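Local coordinates for protein transcription termination factor FttA (Pyrococcus horikoshii, PDB 3AF6) that probably ends transcription by cutting nascent RNA at the exit channel of RNA polymerase, as a two-zinc endonuclease that also has 5'-3' exonuclease activity, at residues I99-F104 and L112-K117; D400-R405 and G590-A595; V426-M431 and I517-S522; E532-L537 and I579-E584. All blocks are in the same frame, centred on the assembly; numbering follows the deposited sequence.

Interaction 1. Residues I99-F104 and L112-K117; sequences ITNIAF and LIEAKK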
loop_
_atom_site.group_PDB
_atom_site.type_symbol
_atom_site.label_atom_id
_atom_site.label_comp_id
_atom_site.label_asym_id
_atom_site.label_seq_id
_atom_site.Cartn_x
_atom_site.Cartn_y
_atom_site.Cartn_z
ATOM N N ILE A 99 13.461 18.679 18.351
ATOM C CA ILE A 99 12.145 18.623 17.722
ATOM C C ILE A 99 12.232 19.207 16.314
ATOM O O ILE A 99 11.991 20.398 16.104
ATOM C CB ILE A 99 11.107 19.422 18.545
ATOM C CG1 ILE A 99 11.029 18.852 19.965
ATOM C CG2 ILE A 99 9.743 19.365 17.869
ATOM C CD1 ILE A 99 10.099 19.609 20.889
ATOM N N THR A 100 12.577 18.357 15.352
ATOM C CA THR A 100 12.720 18.777 13.960
ATOM C C THR A 100 11.485 19.497 13.415
ATOM O O THR A 100 11.595 20.579 12.835
ATOM C CB THR A 100 13.040 17.568 13.044
ATOM O OG1 THR A 100 13.301 18.030 11.713
ATOM C CG2 THR A 100 11.875 16.594 13.011
ATOM N N ASN A 101 10.314 18.899 13.608
ATOM C CA ASN A 101 9.072 19.486 13.120
ATOM C C ASN A 101 7.998 19.518 14.199
ATOM O O ASN A 101 8.272 19.254 15.369
ATOM C CB ASN A 101 8.566 18.698 11.907
ATOM C CG ASN A 101 9.567 18.681 10.763
ATOM O OD1 ASN A 101 9.881 19.721 10.180
ATOM N ND2 ASN A 101 10.071 17.495 10.435
ATOM N N ILE A 102 6.775 19.845 13.791
ATOM C CA ILE A 102 5.642 19.918 14.709
ATOM C C ILE A 102 4.407 20.382 13.920
ATOM O O ILE A 102 4.124 21.576 13.815
ATOM C CB ILE A 102 5.969 20.883 15.901
ATOM C CG1 ILE A 102 4.881 20.809 16.977
ATOM C CG2 ILE A 102 6.177 22.303 15.392
ATOM C CD1 ILE A 102 3.619 21.571 16.660
ATOM N N ALA A 103 3.683 19.418 13.354
ATOM C CA ALA A 103 2.494 19.704 12.554
ATOM C C ALA A 103 1.239 19.924 13.393
ATOM O O ALA A 103 1.294 19.942 14.624
ATOM C CB ALA A 103 2.258 18.575 11.553
ATOM N N PHE A 104 0.106 20.090 12.714
ATOM C CA PHE A 104 -1.168 20.326 13.385
ATOM C C PHE A 104 -2.337 19.642 12.686
ATOM O O PHE A 104 -2.439 19.653 11.459
ATOM C CB PHE A 104 -1.441 21.827 13.463
ATOM C CG PHE A 104 -0.407 22.590 14.233
ATOM C CD1 PHE A 104 -0.310 22.454 15.613
ATOM C CD2 PHE A 104 0.478 23.441 13.577
ATOM C CE1 PHE A 104 0.653 23.156 16.332
ATOM C CE2 PHE A 104 1.446 24.147 14.285
ATOM C CZ PHE A 104 1.535 24.005 15.666
ATOM N N LEU A 112 1.272 16.885 16.350
ATOM C CA LEU A 112 2.342 15.917 16.166
ATOM C C LEU A 112 3.697 16.517 16.538
ATOM O O LEU A 112 4.093 17.555 16.012
ATOM C CB LEU A 112 2.349 15.437 14.708
ATOM C CG LEU A 112 3.120 14.171 14.317
ATOM C CD1 LEU A 112 2.684 13.737 12.926
ATOM C CD2 LEU A 112 4.620 14.417 14.361
ATOM N N ILE A 113 4.396 15.852 17.455
ATOM C CA ILE A 113 5.709 16.301 17.908
ATOM C C ILE A 113 6.793 15.393 17.331
ATOM O O ILE A 113 7.213 14.430 17.975
ATOM C CB ILE A 113 5.816 16.259 19.450
ATOM C CG1 ILE A 113 4.679 17.068 20.074
ATOM C CG2 ILE A 113 7.164 16.811 19.897
ATOM C CD1 ILE A 113 4.681 17.053 21.587
ATOM N N GLU A 114 7.245 15.700 16.118
ATOM C CA GLU A 114 8.276 14.895 15.473
ATOM C C GLU A 114 9.640 15.201 16.080
ATOM O O GLU A 114 10.475 15.858 15.461
ATOM C CB GLU A 114 8.296 15.164 13.966
ATOM C CG GLU A 114 9.206 14.231 13.181
ATOM C CD GLU A 114 9.069 14.409 11.682
ATOM O OE1 GLU A 114 7.944 14.251 11.166
ATOM O OE2 GLU A 114 10.084 14.703 11.018
ATOM N N ALA A 115 9.853 14.722 17.302
ATOM C CA ALA A 115 11.110 14.937 18.007
ATOM C C ALA A 115 12.103 13.822 17.689
ATOM O O ALA A 115 11.712 12.697 17.383
ATOM C CB ALA A 115 10.859 15.004 19.512
ATOM N N LYS A 116 13.391 14.145 17.764
ATOM C CA LYS A 116 14.445 13.178 17.484
ATOM C C LYS A 116 14.601 12.242 18.678
ATOM O O LYS A 116 15.042 11.102 18.536
ATOM C CB LYS A 116 15.761 13.912 17.206
ATOM C CG LYS A 116 16.845 13.064 16.562
ATOM C CD LYS A 116 17.997 13.939 16.088
ATOM C CE LYS A 116 19.043 13.130 15.340
ATOM N NZ LYS A 116 20.120 13.999 14.792
ATOM N N LYS A 117 14.229 12.739 19.855
ATOM C CA LYS A 117 14.304 11.967 21.090
ATOM C C LYS A 117 12.915 11.995 21.724
ATOM O O LYS A 117 12.578 12.921 22.461
ATOM C CB LYS A 117 15.322 12.594 22.047
ATOM C CG LYS A 117 16.536 13.207 21.362
ATOM C CD LYS A 117 17.271 12.206 20.483
ATOM C CE LYS A 117 18.411 12.878 19.729
ATOM N NZ LYS A 117 19.112 11.945 18.802
#
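Glu114 reaches across to Thr100 and Asn101, its aliphatic part against the threonine methyl and its carboxylate at the asparagine amide. Its CB lies 4.0 Å from Thr100 CG2 and stands beside Asn101 CB. CG, anti to the backbone N (chi1 -172°), comes to 3.6 Å from Thr100 CG2, the two side chains passing at a slant. The chain stays extended to the carboxylate, where OE2 accepts a hydrogen bond from Asn101 ND2 at 2.9 Å. This bond is somewhat bent, 142° at the hydrogen; OE2 lies in the plane of the Asn101 amide, whereas the amide N sits well above the carboxylate plane, and the two flat groups are nearly perpendicular. OE1 turns to a salt bridge with Arg157 of helix 151-161. Both segments fall in what is assigned as the KHb module of the archaeal CPSF-KH domain; 112-115 lies on strand 110-115 of a beta hairpin, and 99-102 is the loop leading into its partner 103-105. Glu114 is the centre of an inverse gamma turn, closed by the bond from Ala115 N to Ile113 O. Beyond it, Ile99 contributes two branches: CG1 packs 3.9 Å from Ala115 CB, and CG2 rests 4.2 Å from Ile113 CG2.

Interaction 2. Residues D400-R405 and G590-A595; sequences DIQMPR and GFSGHA. With SO4 (sulfate ion), chain G.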
loop_
_atom_site.group_PDB
_atom_site.type_symbol
_atom_site.label_atom_id
_atom_site.label_comp_id
_atom_site.label_asym_id
_atom_site.label_seq_id
_atom_site.Cartn_x
_atom_site.Cartn_y
_atom_site.Cartn_z
ATOM N N ASP A 400 6.132 -23.708 -10.971
ATOM C CA ASP A 400 6.540 -22.353 -10.637
ATOM C C ASP A 400 7.201 -22.240 -9.277
ATOM O O ASP A 400 6.697 -21.566 -8.382
ATOM C CB ASP A 400 5.354 -21.386 -10.723
ATOM C CG ASP A 400 4.779 -21.303 -12.125
ATOM O OD1 ASP A 400 5.505 -21.611 -13.091
ATOM O OD2 ASP A 400 3.605 -20.924 -12.265
ATOM N N ILE A 401 8.335 -22.922 -9.131
ATOM C CA ILE A 401 9.106 -22.873 -7.899
ATOM C C ILE A 401 10.195 -21.825 -8.095
ATOM O O ILE A 401 10.981 -21.896 -9.042
ATOM C CB ILE A 401 9.780 -24.236 -7.563
ATOM C CG1 ILE A 401 8.747 -25.225 -7.020
ATOM C CG2 ILE A 401 10.868 -24.042 -6.531
ATOM C CD1 ILE A 401 7.917 -25.879 -8.087
ATOM N N GLN A 402 10.226 -20.838 -7.208
ATOM C CA GLN A 402 11.242 -19.805 -7.298
ATOM C C GLN A 402 12.533 -20.339 -6.720
ATOM O O GLN A 402 12.539 -21.259 -5.905
ATOM C CB GLN A 402 10.815 -18.553 -6.536
ATOM C CG GLN A 402 9.637 -17.850 -7.166
ATOM C CD GLN A 402 8.933 -16.903 -6.223
ATOM O OE1 GLN A 402 7.905 -16.320 -6.572
ATOM N NE2 GLN A 402 9.477 -16.744 -5.024
ATOM N N MET A 403 13.626 -19.751 -7.170
ATOM C CA MET A 403 14.969 -20.100 -6.740
ATOM C C MET A 403 15.145 -19.747 -5.256
ATOM O O MET A 403 14.691 -18.695 -4.806
ATOM C CB MET A 403 15.938 -19.295 -7.606
ATOM C CG MET A 403 17.409 -19.445 -7.326
ATOM S SD MET A 403 18.320 -18.308 -8.413
ATOM C CE MET A 403 18.465 -19.299 -9.904
ATOM N N PRO A 404 15.792 -20.626 -4.473
ATOM C CA PRO A 404 16.010 -20.358 -3.044
ATOM C C PRO A 404 16.670 -18.986 -2.851
ATOM O O PRO A 404 17.616 -18.651 -3.561
ATOM C CB PRO A 404 16.933 -21.493 -2.620
ATOM C CG PRO A 404 16.513 -22.608 -3.502
ATOM C CD PRO A 404 16.349 -21.934 -4.847
ATOM N N ARG A 405 16.178 -18.213 -1.884
ATOM C CA ARG A 405 16.688 -16.870 -1.602
ATOM C C ARG A 405 18.202 -16.741 -1.543
ATOM O O ARG A 405 18.766 -15.760 -2.026
ATOM C CB ARG A 405 16.106 -16.334 -0.286
ATOM C CG ARG A 405 14.635 -16.699 -0.047
ATOM C CD ARG A 405 13.857 -15.613 0.721
ATOM N NE ARG A 405 12.872 -14.973 -0.150
ATOM C CZ ARG A 405 13.045 -13.807 -0.771
ATOM N NH1 ARG A 405 14.173 -13.121 -0.611
ATOM N NH2 ARG A 405 12.097 -13.344 -1.581
ATOM N N GLY A 590 14.592 -15.243 -7.217
ATOM C CA GLY A 590 14.664 -15.538 -5.797
ATOM C C GLY A 590 14.425 -14.381 -4.838
ATOM O O GLY A 590 14.474 -14.570 -3.625
ATOM N N PHE A 591 14.180 -13.183 -5.354
ATOM C CA PHE A 591 13.927 -12.041 -4.474
ATOM C C PHE A 591 12.456 -11.664 -4.571
ATOM O O PHE A 591 12.008 -10.682 -3.967
ATOM C CB PHE A 591 14.770 -10.840 -4.895
ATOM C CG PHE A 591 16.224 -11.133 -4.979
ATOM C CD1 PHE A 591 16.953 -11.414 -3.829
ATOM C CD2 PHE A 591 16.867 -11.151 -6.214
ATOM C CE1 PHE A 591 18.308 -11.711 -3.903
ATOM C CE2 PHE A 591 18.223 -11.449 -6.302
ATOM C CZ PHE A 591 18.945 -11.729 -5.142
ATOM N N SER A 592 11.723 -12.453 -5.355
ATOM C CA SER A 592 10.302 -12.233 -5.583
ATOM C C SER A 592 9.509 -11.878 -4.339
ATOM O O SER A 592 9.801 -12.353 -3.239
ATOM C CB SER A 592 9.673 -13.470 -6.216
ATOM O OG SER A 592 8.270 -13.318 -6.284
ATOM N N GLY A 593 8.500 -11.040 -4.526
ATOM C CA GLY A 593 7.645 -10.664 -3.419
ATOM C C GLY A 593 6.380 -11.511 -3.481
ATOM O O GLY A 593 5.429 -11.271 -2.742
ATOM N N HIS A 594 6.374 -12.496 -4.378
ATOM C CA HIS A 594 5.231 -13.400 -4.562
ATOM C C HIS A 594 5.481 -14.792 -4.000
ATOM O O HIS A 594 6.579 -15.343 -4.163
ATOM C CB HIS A 594 4.922 -13.599 -6.043
ATOM C CG HIS A 594 4.191 -12.465 -6.679
ATOM N ND1 HIS A 594 2.900 -12.134 -6.341
ATOM C CD2 HIS A 594 4.559 -11.610 -7.661
ATOM C CE1 HIS A 594 2.501 -11.120 -7.088
ATOM N NE2 HIS A 594 3.489 -10.785 -7.896
ATOM N N ALA A 595 4.469 -15.375 -3.357
ATOM C CA ALA A 595 4.624 -16.734 -2.857
ATOM C C ALA A 595 4.779 -17.601 -4.110
ATOM O O ALA A 595 4.078 -17.387 -5.107
ATOM C CB ALA A 595 3.397 -17.156 -2.082
HETATM S S SO4 G . 2.949 -8.540 -10.060
HETATM O O1 SO4 G . 2.930 -7.490 -11.091
HETATM O O2 SO4 G . 1.900 -8.269 -9.065
HETATM O O3 SO4 G . 2.706 -9.847 -10.690
HETATM O O4 SO4 G . 4.262 -8.551 -9.391
#
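Gly590 lies in the crook formed by Met403 and Arg405, its CA against Met403 O and its own carbonyl turned to the arginine. The Arg405 side chain is bent: CG is anti to the carbonyl carbon, the chain then bends at chi2 and chi3, and the guanidinium lies with one face to that carbonyl. Gly590 O stands 3.2 Å above the guanidinium plane, over its centre. Ser592 O comes instead to the edge, 3.0 Å from Arg405 NH2, though the angle is too poor for a hydrogen bond. Gln402 extends its side chain toward the same loop, with its CD 3.5 Å from both Ser592 CB and His594 O. Ser592 is itself engaged in an ST turn, its OG accepting from His594 N at 2.8 Å. The turn leads into His594, which probably corresponds to the motif B histidine of beta-CASP nucleases. Its ring lies about 5 Å from a zinc ion by nearest atoms, beside the zinc ligand Asp367. ND1 bonds to Glu392, while NE2 donates to sulfate O4 at 2.8 Å; the sulfate probably comes from the crystallisation liquor. Carbonyl oxygens over the face and at the edge of a guanidinium would favour its positive charge, so Arg405 is probably held to the loop more by electrostatics than by directed bonds.

Interaction 3. Residues V426-M431 and I517-S522; sequences VLIPAM and IIIASS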
loop_
_atom_site.group_PDB
_atom_site.type_symbol
_atom_site.label_atom_id
_atom_site.label_comp_id
_atom_site.label_asym_id
_atom_site.label_seq_id
_atom_site.Cartn_x
_atom_site.Cartn_y
_atom_site.Cartn_z
ATOM N N VAL A 426 25.665 -3.011 -14.382
ATOM C CA VAL A 426 24.569 -3.923 -14.149
ATOM C C VAL A 426 23.292 -3.136 -13.965
ATOM O O VAL A 426 23.183 -2.304 -13.058
ATOM C CB VAL A 426 24.798 -4.774 -12.907
ATOM C CG1 VAL A 426 23.659 -5.781 -12.761
ATOM C CG2 VAL A 426 26.134 -5.479 -13.008
ATOM N N LEU A 427 22.331 -3.390 -14.843
ATOM C CA LEU A 427 21.049 -2.707 -14.771
ATOM C C LEU A 427 20.027 -3.592 -14.087
ATOM O O LEU A 427 19.758 -4.718 -14.527
ATOM C CB LEU A 427 20.544 -2.339 -16.172
ATOM C CG LEU A 427 19.131 -1.745 -16.169
ATOM C CD1 LEU A 427 19.131 -0.449 -15.371
ATOM C CD2 LEU A 427 18.657 -1.522 -17.590
ATOM N N ILE A 428 19.459 -3.081 -13.003
ATOM C CA ILE A 428 18.452 -3.832 -12.270
ATOM C C ILE A 428 17.142 -3.061 -12.258
ATOM O O ILE A 428 16.943 -2.143 -11.455
ATOM C CB ILE A 428 18.903 -4.132 -10.806
ATOM C CG1 ILE A 428 20.134 -5.052 -10.816
ATOM C CG2 ILE A 428 17.774 -4.807 -10.031
ATOM C CD1 ILE A 428 20.655 -5.407 -9.433
ATOM N N PRO A 429 16.233 -3.410 -13.174
ATOM C CA PRO A 429 14.949 -2.709 -13.208
ATOM C C PRO A 429 14.087 -3.206 -12.058
ATOM O O PRO A 429 14.093 -4.400 -11.753
ATOM C CB PRO A 429 14.392 -3.074 -14.580
ATOM C CG PRO A 429 14.937 -4.432 -14.802
ATOM C CD PRO A 429 16.361 -4.339 -14.307
ATOM N N ALA A 430 13.372 -2.285 -11.414
ATOM C CA ALA A 430 12.499 -2.620 -10.290
ATOM C C ALA A 430 11.574 -1.448 -9.963
ATOM O O ALA A 430 11.957 -0.283 -10.117
ATOM C CB ALA A 430 13.335 -2.986 -9.064
ATOM N N MET A 431 10.354 -1.747 -9.522
ATOM C CA MET A 431 9.427 -0.674 -9.176
ATOM C C MET A 431 9.983 0.065 -7.954
ATOM O O MET A 431 10.627 -0.539 -7.082
ATOM C CB MET A 431 8.011 -1.222 -8.870
ATOM C CG MET A 431 7.233 -1.782 -10.067
ATOM S SD MET A 431 7.161 -0.637 -11.498
ATOM C CE MET A 431 5.586 0.327 -11.202
ATOM N N ILE A 517 26.344 -0.239 -10.444
ATOM C CA ILE A 517 25.087 -0.957 -10.367
ATOM C C ILE A 517 23.982 0.087 -10.457
ATOM O O ILE A 517 23.990 1.076 -9.709
ATOM C CB ILE A 517 24.941 -1.717 -9.034
ATOM C CG1 ILE A 517 26.108 -2.684 -8.847
ATOM C CG2 ILE A 517 23.623 -2.481 -9.022
ATOM C CD1 ILE A 517 26.210 -3.714 -9.941
ATOM N N ILE A 518 23.043 -0.132 -11.377
ATOM C CA ILE A 518 21.930 0.787 -11.570
ATOM C C ILE A 518 20.602 0.098 -11.282
ATOM O O ILE A 518 20.247 -0.898 -11.915
ATOM C CB ILE A 518 21.893 1.326 -13.024
ATOM C CG1 ILE A 518 23.242 1.953 -13.381
ATOM C CG2 ILE A 518 20.786 2.364 -13.177
ATOM C CD1 ILE A 518 23.427 2.190 -14.864
ATOM N N ILE A 519 19.875 0.625 -10.308
ATOM C CA ILE A 519 18.570 0.077 -9.964
ATOM C C ILE A 519 17.590 1.204 -10.254
ATOM O O ILE A 519 17.723 2.306 -9.709
ATOM C CB ILE A 519 18.478 -0.323 -8.469
ATOM C CG1 ILE A 519 19.576 -1.331 -8.127
ATOM C CG2 ILE A 519 17.115 -0.926 -8.186
ATOM C CD1 ILE A 519 19.452 -1.929 -6.729
ATOM N N ALA A 520 16.617 0.936 -11.120
ATOM C CA ALA A 520 15.654 1.964 -11.489
ATOM C C ALA A 520 14.306 1.447 -11.968
ATOM O O ALA A 520 14.194 0.355 -12.536
ATOM C CB ALA A 520 16.261 2.863 -12.562
ATOM N N SER A 521 13.285 2.260 -11.737
ATOM C CA SER A 521 11.926 1.946 -12.148
ATOM C C SER A 521 11.760 2.385 -13.609
ATOM O O SER A 521 12.502 3.250 -14.073
ATOM C CB SER A 521 10.950 2.696 -11.249
ATOM O OG SER A 521 11.358 4.047 -11.101
ATOM N N SER A 522 10.812 1.801 -14.342
ATOM C CA SER A 522 9.911 0.761 -13.852
ATOM C C SER A 522 10.539 -0.621 -13.829
ATOM O O SER A 522 11.492 -0.900 -14.558
ATOM C CB SER A 522 8.641 0.717 -14.707
ATOM O OG SER A 522 7.725 1.726 -14.306
#
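Val426 and Ile517 lie side by side and point the same way, with Ile517 CD1 3.5 Å from Val426 CB. On the same face of the sheet Ile428 CB meets Ile519 CG1 at 3.9 Å, and Ile428 CD1 slants across to Ile517 CG2. The opposite face carries Leu427, whose CD1, placed by chi2 (62°), reaches Ile518 CG2 at 3.9 Å. Between the faces the strands run parallel, 16° apart, tied by an alternating ladder: Ile518 N to Val426 O, Ile428 N to Ile518 O, Ala520 N to Ile428 O and Ala430 N to Ala520 O. The first two bonds are nearly straight at the acceptor, while in the last the donor stands 50° out of the carbonyl plane. Past the strand ends, Ser521 OG is hydrogen-bonded to Gly460 O. Ser522 follows a cis peptide, and its side chain approaches that of Met431, OG 3.7 Å from SD; the Met431 side chain lies about 4 Å, by nearest atoms, from that of the zinc ligand His258. These are central strands of the parallel beta-CASP sheet, flanked by strands 456-459 and 544-547, with helix 405-420 over the Val426 face and helix 529-537 over the Leu427 face.

Interaction 4. Residues E532-L537 and I579-E584; sequences EYFKQL and IKVNME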
loop_
_atom_site.group_PDB
_atom_site.type_symbol
_atom_site.label_atom_id
_atom_site.label_comp_id
_atom_site.label_asym_id
_atom_site.label_seq_id
_atom_site.Cartn_x
_atom_site.Cartn_y
_atom_site.Cartn_z
ATOM N N GLU A 532 15.568 4.160 -20.393
ATOM C CA GLU A 532 16.667 4.889 -21.003
ATOM C C GLU A 532 17.950 4.087 -20.867
ATOM O O GLU A 532 18.668 3.890 -21.848
ATOM C CB GLU A 532 16.835 6.254 -20.342
ATOM C CG GLU A 532 17.899 7.119 -20.992
ATOM C CD GLU A 532 17.947 8.518 -20.401
ATOM O OE1 GLU A 532 18.896 9.275 -20.730
ATOM O OE2 GLU A 532 17.033 8.863 -19.609
ATOM N N TYR A 533 18.232 3.627 -19.648
ATOM C CA TYR A 533 19.420 2.820 -19.384
ATOM C C TYR A 533 19.385 1.631 -20.320
ATOM O O TYR A 533 20.358 1.362 -21.023
ATOM C CB TYR A 533 19.432 2.317 -17.938
ATOM C CG TYR A 533 19.634 3.392 -16.898
ATOM C CD1 TYR A 533 20.847 4.068 -16.795
ATOM C CD2 TYR A 533 18.608 3.743 -16.024
ATOM C CE1 TYR A 533 21.033 5.071 -15.845
ATOM C CE2 TYR A 533 18.781 4.747 -15.071
ATOM C CZ TYR A 533 19.995 5.405 -14.989
ATOM O OH TYR A 533 20.168 6.408 -14.063
ATOM N N PHE A 534 18.257 0.925 -20.340
ATOM C CA PHE A 534 18.122 -0.242 -21.206
ATOM C C PHE A 534 18.561 0.074 -22.627
ATOM O O PHE A 534 19.526 -0.507 -23.130
ATOM C CB PHE A 534 16.682 -0.751 -21.242
ATOM C CG PHE A 534 16.450 -1.815 -22.284
ATOM C CD1 PHE A 534 17.020 -3.074 -22.150
ATOM C CD2 PHE A 534 15.695 -1.540 -23.423
ATOM C CE1 PHE A 534 16.847 -4.050 -23.134
ATOM C CE2 PHE A 534 15.515 -2.506 -24.415
ATOM C CZ PHE A 534 16.095 -3.767 -24.268
ATOM N N LYS A 535 17.839 0.995 -23.265
ATOM C CA LYS A 535 18.134 1.415 -24.632
ATOM C C LYS A 535 19.621 1.658 -24.845
ATOM O O LYS A 535 20.216 1.146 -25.795
ATOM C CB LYS A 535 17.392 2.715 -24.968
ATOM C CG LYS A 535 15.910 2.580 -25.253
ATOM C CD LYS A 535 15.328 3.942 -25.610
ATOM C CE LYS A 535 13.866 3.843 -26.022
ATOM N NZ LYS A 535 13.288 5.172 -26.378
ATOM N N GLN A 536 20.219 2.439 -23.951
ATOM C CA GLN A 536 21.622 2.779 -24.078
ATOM C C GLN A 536 22.644 1.714 -23.721
ATOM O O GLN A 536 23.794 1.804 -24.148
ATOM C CB GLN A 536 21.916 4.052 -23.291
ATOM C CG GLN A 536 21.248 5.275 -23.885
ATOM C CD GLN A 536 21.922 6.561 -23.467
ATOM O OE1 GLN A 536 23.130 6.724 -23.646
ATOM N NE2 GLN A 536 21.145 7.491 -22.915
ATOM N N LEU A 537 22.253 0.704 -22.952
ATOM C CA LEU A 537 23.212 -0.330 -22.587
ATOM C C LEU A 537 23.086 -1.580 -23.456
ATOM O O LEU A 537 24.069 -2.272 -23.708
ATOM C CB LEU A 537 23.054 -0.695 -21.108
ATOM C CG LEU A 537 23.211 0.448 -20.094
ATOM C CD1 LEU A 537 23.035 -0.086 -18.693
ATOM C CD2 LEU A 537 24.579 1.089 -20.229
ATOM N N ILE A 579 16.220 -1.361 -31.068
ATOM C CA ILE A 579 17.300 -1.520 -30.101
ATOM C C ILE A 579 17.931 -2.890 -30.272
ATOM O O ILE A 579 17.242 -3.911 -30.270
ATOM C CB ILE A 579 16.813 -1.391 -28.638
ATOM C CG1 ILE A 579 16.294 0.019 -28.367
ATOM C CG2 ILE A 579 17.956 -1.670 -27.688
ATOM C CD1 ILE A 579 15.007 0.336 -29.074
ATOM N N LYS A 580 19.248 -2.900 -30.426
ATOM C CA LYS A 580 19.995 -4.138 -30.596
ATOM C C LYS A 580 20.397 -4.654 -29.207
ATOM O O LYS A 580 21.240 -4.054 -28.540
ATOM C CB LYS A 580 21.234 -3.857 -31.453
ATOM C CG LYS A 580 22.031 -5.081 -31.869
ATOM C CD LYS A 580 23.316 -4.665 -32.587
ATOM C CE LYS A 580 24.146 -5.871 -33.016
ATOM N NZ LYS A 580 25.504 -5.472 -33.492
ATOM N N VAL A 581 19.788 -5.753 -28.767
ATOM C CA VAL A 581 20.099 -6.303 -27.447
ATOM C C VAL A 581 21.271 -7.279 -27.481
ATOM O O VAL A 581 21.138 -8.409 -27.966
ATOM C CB VAL A 581 18.886 -7.043 -26.823
ATOM C CG1 VAL A 581 19.211 -7.459 -25.397
ATOM C CG2 VAL A 581 17.662 -6.149 -26.835
ATOM N N ASN A 582 22.415 -6.836 -26.964
ATOM C CA ASN A 582 23.609 -7.675 -26.916
ATOM C C ASN A 582 24.025 -7.936 -25.471
ATOM O O ASN A 582 24.544 -9.003 -25.155
ATOM C CB ASN A 582 24.765 -7.012 -27.664
ATOM C CG ASN A 582 24.393 -6.618 -29.072
ATOM O OD1 ASN A 582 23.809 -7.407 -29.816
ATOM N ND2 ASN A 582 24.734 -5.395 -29.453
ATOM N N MET A 583 23.802 -6.947 -24.608
ATOM C CA MET A 583 24.125 -7.045 -23.188
ATOM C C MET A 583 23.597 -8.381 -22.672
ATOM O O MET A 583 22.703 -8.968 -23.289
ATOM C CB MET A 583 23.439 -5.910 -22.425
ATOM C CG MET A 583 21.917 -6.077 -22.332
ATOM S SD MET A 583 21.024 -4.740 -21.487
ATOM C CE MET A 583 22.240 -4.190 -20.271
ATOM N N GLU A 584 24.140 -8.857 -21.552
ATOM C CA GLU A 584 23.689 -10.125 -20.976
ATOM C C GLU A 584 22.331 -10.013 -20.297
ATOM O O GLU A 584 22.061 -9.050 -19.579
ATOM C CB GLU A 584 24.692 -10.654 -19.951
ATOM C CG GLU A 584 25.857 -11.429 -20.542
ATOM C CD GLU A 584 26.472 -12.379 -19.533
ATOM O OE1 GLU A 584 26.860 -11.909 -18.440
ATOM O OE2 GLU A 584 26.556 -13.594 -19.831
#
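The end of helix 529-537 passes over the segment 579-584, the backbones nearest at Lys535 and Ile579 (6.3 Å between CA atoms) and at Leu537 and Met583 (6.8 Å). Phe534 provides the middle of the contact. Its CG is anti to the backbone N (chi1 171°), and three partners approach the ring, all obliquely. Ile579 CG2 reaches CE2 at 4.2 Å, Val581 CG2 meets CZ at 3.8 Å with the two side chains crossing at about a right angle, and the sulfur of Met583 makes a Met-aromatic contact, 5.4 Å from the ring centroid and 63° off the normal. Met583 also uses its terminal methyl: the bend at chi3 (-32°) places CE 3.7 Å from Leu537 CB. At the other end, Lys535 lays its CG against Ile579 CG1 at 4.1 Å, while its extended chain carries the ammonium group away. The arrangement joins a beta-CASP helix to the chain leaving the two-stranded hairpin of strands 566-570 and 576-580, on its way to the edge strand 584-587. Ile567 and Ile545 add to the apolar surroundings of Phe534, and backbone hydrogen bonds link Asn582 and Met583 with Ala538, just beyond the helix. Between the two segments the contact is made by hydrocarbon, a ring and a thioether, so it probably gains its stability from burial of apolar surface and close packing, with directional bonding supplied beside it, as at Ala538.

From the N terminus, interaction 1 comes first, closing a short hairpin within the KHb module; its centre is at least 34 Å from each of the others, and the chain finishes it before any of them opens. Interaction 2 then begins at 400-405 and closes at 590-595, joining the two ends of the long beta-CASP insertion beside the zinc site. Within that span interaction 3 pairs two strands of the parallel sheet, and interaction 4 follows it in series. These last two touch: Ile518 CG2 packs 3.6 Å from Tyr533 CZ, so helix 529-537 links the sheet to the outlying hairpin. Interactions 2 and 3 approach to about 7 Å between nearest atoms.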